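Long-range contacts in DNA replication and repair protein RecF (Caldanaerobacter subterraneus subsp. tengcongensis, PDB 5Z67), which serves as a recombination mediator in the RecFOR pathway of DNA repair, an ABC-type ATPase that probably binds ATP and single-stranded DNA: residues M3-I8 with G113-V118; P312-D317 with K333-F338. All coordinates share one frame; numbering follows the deposited sequence. Where two conformers were deposited one is given.

Contact 1: residues M3-I8 with G113-V118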
ATOM      1  N   MET A   3       9.360  11.360  10.431  1.00 25.79           N
ATOM      2  CA  MET A   3      10.221  10.701   9.465  1.00 23.45           C
ATOM      3  C   MET A   3      10.662  11.777   8.484  1.00 23.31           C
ATOM      4  O   MET A   3       9.907  12.712   8.155  1.00 22.62           O
ATOM      5  CB  MET A   3       9.496   9.552   8.753  1.00 27.33           C
ATOM      6  CG  MET A   3       9.132   8.367   9.643  1.00 29.80           C
ATOM      7  SD  MET A   3      10.242   7.008   9.295  1.00 26.91           S
ATOM      8  CE  MET A   3       9.708   5.735  10.466  1.00 21.62           C
ATOM      9  N   TYR A   4      11.887  11.660   8.020  1.00 22.68           N
ATOM     10  CA  TYR A   4      12.425  12.686   7.161  1.00 19.63           C
ATOM     11  C   TYR A   4      13.486  12.057   6.281  1.00 17.81           C
ATOM     12  O   TYR A   4      14.424  11.423   6.772  1.00 17.77           O
ATOM     13  CB  TYR A   4      12.974  13.835   8.013  1.00 22.89           C
ATOM     14  CG  TYR A   4      13.729  14.919   7.272  1.00 28.19           C
ATOM     15  CD1 TYR A   4      13.068  15.990   6.680  1.00 36.01           C
ATOM     16  CD2 TYR A   4      15.111  14.903   7.213  1.00 34.09           C
ATOM     17  CE1 TYR A   4      13.780  16.997   6.020  1.00 44.47           C
ATOM     18  CE2 TYR A   4      15.826  15.915   6.565  1.00 31.78           C
ATOM     19  CZ  TYR A   4      15.163  16.947   5.975  1.00 40.14           C
ATOM     20  OH  TYR A   4      15.889  17.929   5.338  1.00 46.53           O
ATOM     21  N   LEU A   5      13.293  12.162   4.974  1.00 17.30           N
ATOM     22  CA  LEU A   5      14.267  11.671   4.026  1.00 21.72           C
ATOM     23  C   LEU A   5      15.282  12.795   3.782  1.00 23.48           C
ATOM     24  O   LEU A   5      14.969  13.792   3.112  1.00 19.01           O
ATOM     25  CB  LEU A   5      13.581  11.238   2.728  1.00 19.24           C
ATOM     26  CG  LEU A   5      14.500  10.807   1.582  1.00 23.69           C
ATOM     27  CD1 LEU A   5      15.234   9.504   1.935  1.00 16.59           C
ATOM     28  CD2 LEU A   5      13.712  10.676   0.275  1.00 23.39           C
ATOM     29  N   LYS A   6      16.474  12.661   4.357  1.00 21.37           N
ATOM     30  CA  LYS A   6      17.482  13.712   4.252  1.00 25.23           C
ATOM     31  C   LYS A   6      18.134  13.675   2.880  1.00 23.48           C
ATOM     32  O   LYS A   6      18.586  14.696   2.367  1.00 18.87           O
ATOM     33  CB  LYS A   6      18.565  13.576   5.335  1.00 28.21           C
ATOM     34  CG  LYS A   6      18.044  13.182   6.708  1.00 31.05           C
ATOM     35  CD  LYS A   6      18.953  13.623   7.850  1.00 38.80           C
ATOM     36  CE  LYS A   6      20.364  13.064   7.773  1.00 43.91           C
ATOM     37  NZ  LYS A   6      21.246  13.553   8.907  1.00 42.21           N
ATOM     38  N   GLU A   7      18.163  12.497   2.276  1.00 19.15           N
ATOM     39  CA  GLU A   7      18.979  12.300   1.092  1.00 22.89           C
ATOM     40  C   GLU A   7      18.619  11.011   0.394  1.00 20.42           C
ATOM     41  O   GLU A   7      18.354  10.014   1.051  1.00 16.66           O
ATOM     42  CB  GLU A   7      20.469  12.264   1.478  1.00 27.40           C
ATOM     43  CG  GLU A   7      21.411  12.060   0.308  1.00 32.79           C
ATOM     44  CD  GLU A   7      22.793  11.607   0.744  1.00 45.36           C
ATOM     45  OE1 GLU A   7      23.528  12.430   1.329  1.00 42.27           O
ATOM     46  OE2 GLU A   7      23.147  10.431   0.500  0.80 46.99           O
ATOM     47  N   ILE A   8      18.616  11.018  -0.935  1.00 19.65           N
ATOM     48  CA  ILE A   8      18.515   9.771  -1.664  1.00 16.05           C
ATOM     49  C   ILE A   8      19.572   9.737  -2.774  1.00 16.91           C
ATOM     50  O   ILE A   8      19.877  10.753  -3.393  1.00 20.61           O
ATOM     51  CB  ILE A   8      17.093   9.559  -2.242  1.00 20.21           C
ATOM     52  CG1 ILE A   8      16.911   8.108  -2.680  1.00 21.74           C
ATOM     53  CG2 ILE A   8      16.801  10.520  -3.402  1.00 22.99           C
ATOM     54  CD1 ILE A   8      15.456   7.707  -2.986  1.00 16.23           C
ATOM     55  N   GLY A 113       8.283  -0.765   7.683  1.00 30.00           N
ATOM     56  CA  GLY A 113       8.440   0.034   8.839  1.00 30.00           C
ATOM     57  C   GLY A 113       9.725   0.790   9.004  1.00 30.00           C
ATOM     58  O   GLY A 113       9.746   1.563   9.909  1.00 30.00           O
ATOM     59  N   HIS A 114      10.783   0.610   8.205  1.00 24.67           N
ATOM     60  CA  HIS A 114      11.939   1.366   8.667  1.00 19.33           C
ATOM     61  C   HIS A 114      11.774   2.807   8.223  1.00 25.63           C
ATOM     62  O   HIS A 114      12.263   3.736   8.862  1.00 21.04           O
ATOM     63  CB  HIS A 114      13.228   0.767   8.124  1.00 15.44           C
ATOM     64  CG  HIS A 114      13.628  -0.510   8.795  1.00 15.96           C
ATOM     65  ND1 HIS A 114      14.434  -0.533   9.917  1.00 21.04           N
ATOM     66  CD2 HIS A 114      13.337  -1.796   8.527  1.00 23.32           C
ATOM     67  CE1 HIS A 114      14.615  -1.770  10.310  1.00 21.11           C
ATOM     68  NE2 HIS A 114      13.951  -2.579   9.465  1.00 24.61           N
ATOM     69  N   PHE A 115      11.045   2.986   7.128  1.00 19.50           N
ATOM     70  CA  PHE A 115      10.838   4.301   6.560  1.00 19.40           C
ATOM     71  C   PHE A 115       9.398   4.375   6.118  1.00 15.97           C
ATOM     72  O   PHE A 115       9.007   3.699   5.151  1.00 16.57           O
ATOM     73  CB  PHE A 115      11.820   4.539   5.396  1.00 15.78           C
ATOM     74  CG  PHE A 115      11.564   5.800   4.617  1.00 22.72           C
ATOM     75  CD1 PHE A 115      11.417   7.017   5.259  1.00 16.70           C
ATOM     76  CD2 PHE A 115      11.521   5.775   3.220  1.00 21.17           C
ATOM     77  CE1 PHE A 115      11.190   8.189   4.542  1.00 16.04           C
ATOM     78  CE2 PHE A 115      11.328   6.942   2.496  1.00 21.26           C
ATOM     79  CZ  PHE A 115      11.136   8.159   3.165  1.00 20.94           C
ATOM     80  N   LEU A 116       8.594   5.164   6.830  1.00 17.09           N
ATOM     81  CA  LEU A 116       7.151   5.264   6.529  1.00 19.22           C
ATOM     82  C   LEU A 116       6.805   6.363   5.508  1.00 24.03           C
ATOM     83  O   LEU A 116       7.187   7.521   5.661  1.00 23.55           O
ATOM     84  CB  LEU A 116       6.331   5.514   7.796  1.00 20.67           C
ATOM     85  CG  LEU A 116       6.497   4.483   8.921  1.00 26.69           C
ATOM     86  CD1 LEU A 116       5.689   4.858  10.170  1.00 23.33           C
ATOM     87  CD2 LEU A 116       6.108   3.077   8.418  1.00 25.75           C
ATOM     88  N   THR A 117       6.039   5.997   4.489  1.00 23.30           N
ATOM     89  CA  THR A 117       5.501   6.979   3.574  1.00 22.80           C
ATOM     90  C   THR A 117       4.033   6.701   3.326  1.00 20.98           C
ATOM     91  O   THR A 117       3.525   5.608   3.596  1.00 20.07           O
ATOM     92  CB  THR A 117       6.252   6.977   2.215  1.00 23.72           C
ATOM     93  OG1 THR A 117       6.259   5.655   1.662  1.00 23.30           O
ATOM     94  CG2 THR A 117       7.698   7.456   2.381  1.00 25.94           C
ATOM     95  N   VAL A 118       3.306   7.698   2.872  1.00 20.62           N
ATOM     96  CA  VAL A 118       2.003   7.445   2.285  0.50 19.33           C
ATOM     97  C   VAL A 118       1.993   8.146   0.934  1.00 19.81           C
ATOM     98  O   VAL A 118       2.364   9.326   0.832  1.00 20.75           O
ATOM     99  CB  VAL A 118       0.815   7.916   3.183  0.50 25.28           C
ATOM    100  CG1 VAL A 118       0.851   7.234   4.539  0.50 18.60           C
ATOM    101  CG2 VAL A 118       0.811   9.404   3.357  0.50 30.39           C
TER
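The thioether of Met3 reaches across to the backbone of His114, Phe115 and Leu116 and joins two sheets of the RecF/SMC-type P-loop ATPase fold. Met3 stands just ahead of strand 4-11 of the six-stranded antiparallel sheet, while 113-118 leads into strand 117-120, an outermost strand of the mixed sheet. The methionine side chain is the bump. Its CG lies anti to the carbonyl carbon and the chain then bends at chi2 (-105°), which drops the sulfur into a hollow formed by Phe115 CA, Leu116 N and the carbonyl of His114. SD sits 3.5 Å from Leu116 N and accepts a weak but nearly straight hydrogen bond, with an angle of 172° at the hydrogen. Beyond the sulfur the chain is extended, so the methyl CE carries on to His114 O (3.6 Å) and to the branch point of Leu116, with CG 3.8 Å from CE. The Phe115 ring flanks the sulfur with its edge, CD1 lying 4.2 Å from Met3 SD and SD near the ring plane, while the far corner of the ring turns to Leu5. Strand 313-316 adds Val313, which touches both Met3 and Phe115, and the loop carrying Glu310 also meets Met3. Shortening Met3 to an alanine would probably leave the Leu116 N-H without its sulfur acceptor and open a gap beside the Phe115 edge and the Leu116 side chain. The backbone of 113-118 is also tied to Ser49, whose OG is hydrogen-bonded to Phe115 O. Phe115 has its CG anti to the backbone N (chi1 172°), and this carries the ring out to the first strand, where CZ rests 4.0 Å from Leu5 CB.

Contact 2: residues P312-D317 with K333-F338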
ATOM      1  N   PRO A 312       4.853   9.833   9.153  1.00 22.52           N
ATOM      2  CA  PRO A 312       5.320   9.458   7.810  1.00 21.70           C
ATOM      3  C   PRO A 312       5.688  10.624   6.898  1.00 23.55           C
ATOM      4  O   PRO A 312       5.335  11.779   7.149  1.00 23.98           O
ATOM      5  CB  PRO A 312       4.122   8.709   7.220  1.00 22.34           C
ATOM      6  CG  PRO A 312       3.292   8.315   8.377  1.00 27.10           C
ATOM      7  CD  PRO A 312       3.455   9.441   9.363  1.00 22.09           C
ATOM      8  N   VAL A 313       6.415  10.288   5.837  1.00 22.76           N
ATOM      9  CA  VAL A 313       6.773  11.212   4.763  1.00 23.42           C
ATOM     10  C   VAL A 313       5.669  11.113   3.711  1.00 23.07           C
ATOM     11  O   VAL A 313       5.159  10.024   3.457  1.00 21.83           O
ATOM     12  CB  VAL A 313       8.177  10.867   4.160  1.00 23.57           C
ATOM     13  CG1 VAL A 313       8.409  11.600   2.849  1.00 24.69           C
ATOM     14  CG2 VAL A 313       9.300  11.193   5.162  1.00 24.50           C
ATOM     15  N   LEU A 314       5.254  12.229   3.116  1.00 24.36           N
ATOM     16  CA  LEU A 314       4.134  12.159   2.173  1.00 24.33           C
ATOM     17  C   LEU A 314       4.586  12.318   0.725  1.00 25.11           C
ATOM     18  O   LEU A 314       5.337  13.239   0.394  1.00 26.54           O
ATOM     19  CB  LEU A 314       3.079  13.214   2.499  1.00 25.44           C
ATOM     20  CG  LEU A 314       2.793  13.417   3.983  1.00 25.40           C
ATOM     21  CD1 LEU A 314       1.714  14.472   4.147  1.00 30.35           C
ATOM     22  CD2 LEU A 314       2.356  12.112   4.643  1.00 23.80           C
ATOM     23  N   LEU A 315       4.127  11.410  -0.133  1.00 24.44           N
ATOM     24  CA  LEU A 315       4.431  11.507  -1.555  1.00 25.45           C
ATOM     25  C   LEU A 315       3.160  11.820  -2.308  1.00 26.32           C
ATOM     26  O   LEU A 315       2.156  11.114  -2.186  1.00 25.51           O
ATOM     27  CB  LEU A 315       5.055  10.213  -2.089  1.00 28.54           C
ATOM     28  CG  LEU A 315       6.150   9.553  -1.236  1.00 23.37           C
ATOM     29  CD1 LEU A 315       6.600   8.268  -1.887  1.00 22.64           C
ATOM     30  CD2 LEU A 315       7.315  10.502  -1.077  1.00 24.59           C
ATOM     31  N   LEU A 316       3.183  12.893  -3.077  1.00 28.23           N
ATOM     32  CA  LEU A 316       2.004  13.256  -3.830  1.00 29.43           C
ATOM     33  C   LEU A 316       2.326  13.252  -5.303  1.00 30.93           C
ATOM     34  O   LEU A 316       2.934  14.180  -5.816  1.00 32.68           O
ATOM     35  CB  LEU A 316       1.489  14.611  -3.385  1.00 30.80           C
ATOM     36  CG  LEU A 316       0.666  14.566  -2.105  1.00 29.77           C
ATOM     37  CD1 LEU A 316       1.547  14.422  -0.859  1.00 28.57           C
ATOM     38  CD2 LEU A 316      -0.202  15.824  -2.032  1.00 36.91           C
ATOM     39  N   ASP A 317       1.936  12.184  -5.978  1.00 30.46           N
ATOM     40  CA  ASP A 317       2.305  12.032  -7.367  1.00 31.99           C
ATOM     41  C   ASP A 317       1.266  12.645  -8.281  1.00 34.15           C
ATOM     42  O   ASP A 317       0.222  12.034  -8.542  1.00 34.08           O
ATOM     43  CB  ASP A 317       2.513  10.559  -7.706  1.00 31.44           C
ATOM     44  CG  ASP A 317       3.070  10.362  -9.112  1.00 47.90           C
ATOM     45  OD1 ASP A 317       3.707  11.298  -9.655  1.00 45.83           O
ATOM     46  OD2 ASP A 317       2.865   9.265  -9.672  1.00 59.41           O
ATOM     47  N   LYS A 333      -3.077  22.426   3.760  1.00 48.63           N
ATOM     48  CA  LYS A 333      -3.270  22.524   5.201  1.00 49.77           C
ATOM     49  C   LYS A 333      -2.969  21.189   5.908  1.00 45.72           C
ATOM     50  O   LYS A 333      -2.337  21.158   6.970  1.00 45.09           O
ATOM     51  CB  LYS A 333      -4.695  22.978   5.520  1.00 54.25           C
ATOM     52  CG  LYS A 333      -4.957  23.154   7.003  1.00 56.11           C
ATOM     53  N   LYS A 334      -3.391  20.082   5.307  1.00 43.36           N
ATOM     54  CA  LYS A 334      -3.242  18.800   5.977  1.00 41.43           C
ATOM     55  C   LYS A 334      -1.809  18.254   5.941  1.00 36.56           C
ATOM     56  O   LYS A 334      -1.462  17.411   6.755  1.00 34.62           O
ATOM     57  CB  LYS A 334      -4.228  17.776   5.388  1.00 47.43           C
ATOM     58  CG  LYS A 334      -5.448  17.495   6.293  1.00 48.15           C
ATOM     59  CD  LYS A 334      -6.626  18.386   6.001  1.00 55.71           C
ATOM     60  CE  LYS A 334      -7.377  18.799   7.270  1.00 59.96           C
ATOM     61  NZ  LYS A 334      -7.981  17.693   8.044  1.00 53.00           N
ATOM     62  N   LEU A 335      -0.963  18.742   5.036  1.00 36.02           N
ATOM     63  CA  LEU A 335       0.434  18.276   5.003  1.00 34.87           C
ATOM     64  C   LEU A 335       1.337  19.070   5.942  1.00 41.26           C
ATOM     65  O   LEU A 335       2.561  18.877   5.950  1.00 46.58           O
ATOM     66  CB  LEU A 335       1.034  18.368   3.599  1.00 36.71           C
ATOM     67  CG  LEU A 335       0.250  18.078   2.328  1.00 41.76           C
ATOM     68  CD1 LEU A 335       1.174  18.287   1.141  1.00 42.81           C
ATOM     69  CD2 LEU A 335      -0.348  16.672   2.322  1.00 32.78           C
ATOM     70  N   GLU A 336       0.720  19.943   6.728  1.00 37.46           N
ATOM     71  CA  GLU A 336       1.401  20.973   7.488  1.00 46.86           C
ATOM     72  C   GLU A 336       2.678  20.501   8.162  1.00 50.10           C
ATOM     73  O   GLU A 336       3.763  21.010   7.865  1.00 56.47           O
ATOM     74  CB  GLU A 336       0.452  21.559   8.536  1.00 49.70           C
ATOM     75  CG  GLU A 336       0.627  23.056   8.799  1.00 61.71           C
ATOM     76  CD  GLU A 336      -0.043  23.942   7.753  1.00 63.09           C
ATOM     77  OE1 GLU A 336      -0.863  24.804   8.132  1.00 54.86           O
ATOM     78  OE2 GLU A 336       0.257  23.786   6.552  1.00 69.18           O
ATOM     79  N   GLY A 337       2.574  19.526   9.053  1.00 43.47           N
ATOM     80  CA  GLY A 337       3.756  19.151   9.817  1.00 39.83           C
ATOM     81  C   GLY A 337       4.604  18.011   9.275  1.00 34.63           C
ATOM     82  O   GLY A 337       5.477  17.500   9.971  1.00 32.19           O
ATOM     83  N   PHE A 338       4.353  17.610   8.035  1.00 33.60           N
ATOM     84  CA  PHE A 338       5.087  16.501   7.422  1.00 34.40           C
ATOM     85  C   PHE A 338       6.206  16.956   6.463  1.00 28.14           C
ATOM     86  O   PHE A 338       6.235  18.116   6.019  1.00 29.86           O
ATOM     87  CB  PHE A 338       4.119  15.593   6.658  1.00 30.19           C
ATOM     88  CG  PHE A 338       2.929  15.109   7.472  1.00 31.17           C
ATOM     89  CD1 PHE A 338       1.825  15.930   7.686  1.00 29.40           C
ATOM     90  CD2 PHE A 338       2.900  13.817   7.979  1.00 30.74           C
ATOM     91  CE1 PHE A 338       0.741  15.482   8.421  1.00 37.07           C
ATOM     92  CE2 PHE A 338       1.812  13.359   8.712  1.00 29.59           C
ATOM     93  CZ  PHE A 338       0.730  14.182   8.926  1.00 33.33           C
TER
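Leu314 pushes its CD1 methyl between Leu335 and Phe338, packing the first strand of a beta-alpha-beta unit (strand 313-316, helix 325-334, strand 340-344) against the turn that leads from the helix to the second strand. On one flank CD1 lies 3.5 Å from Leu335 CD2. On the other it forms an off-centre CH-pi contact with the Phe338 ring, 4.1 Å from the centroid and 30° off the normal, close to CG and not over the middle. The second methyl of Leu314, CD2, comes 3.8 Å from Phe338 CD2, so both branches of the leucine bear on the aromatic residue. Two residues further along the strand, Leu316 CD2 meets Leu335 CD1 at 4.2 Å, a looser continuation of the same apolar seam.

Further out, the chain turn sets these groups in place. Leu335 is the first residue to leave helical geometry, and a type I beta turn runs from it to Phe338, closed by Phe338 N donating to Leu335 O (3.0 Å). Leu314 is itself fixed in the sheet by backbone bonds with Gln339 and Phe341. Leu301 of helix 286-308 touches Pro312, Leu314 and Phe338, while Lys311 makes a cation-pi contact with the Phe338 ring. In the plane of that ring, at its edge, Pro312 O stands 3.3 Å from Phe338 CD2.

The two contacts, 12 Å apart between centres, meet where strands 117-120 and 313-316 run side by side in the mixed sheet. Leu116 O and Val313 N, 2.9 Å apart, probably form a hydrogen bond, as do Val118 O and Leu315 N at the same distance. Contact 1 also reaches 313-316 from its other segment, with Met3 O 3.4 Å from Val313 CG2. Strand 313-316 thus connects both contacts. Only contact 2 approaches the predicted ATP site: the side chain of Leu316 is about 10 Å from that of Ser39, and Asp317, which touches Ser39, directly follows this apolar strand, a pattern consistent with a Walker B motif. Contact 1 lies away from that site.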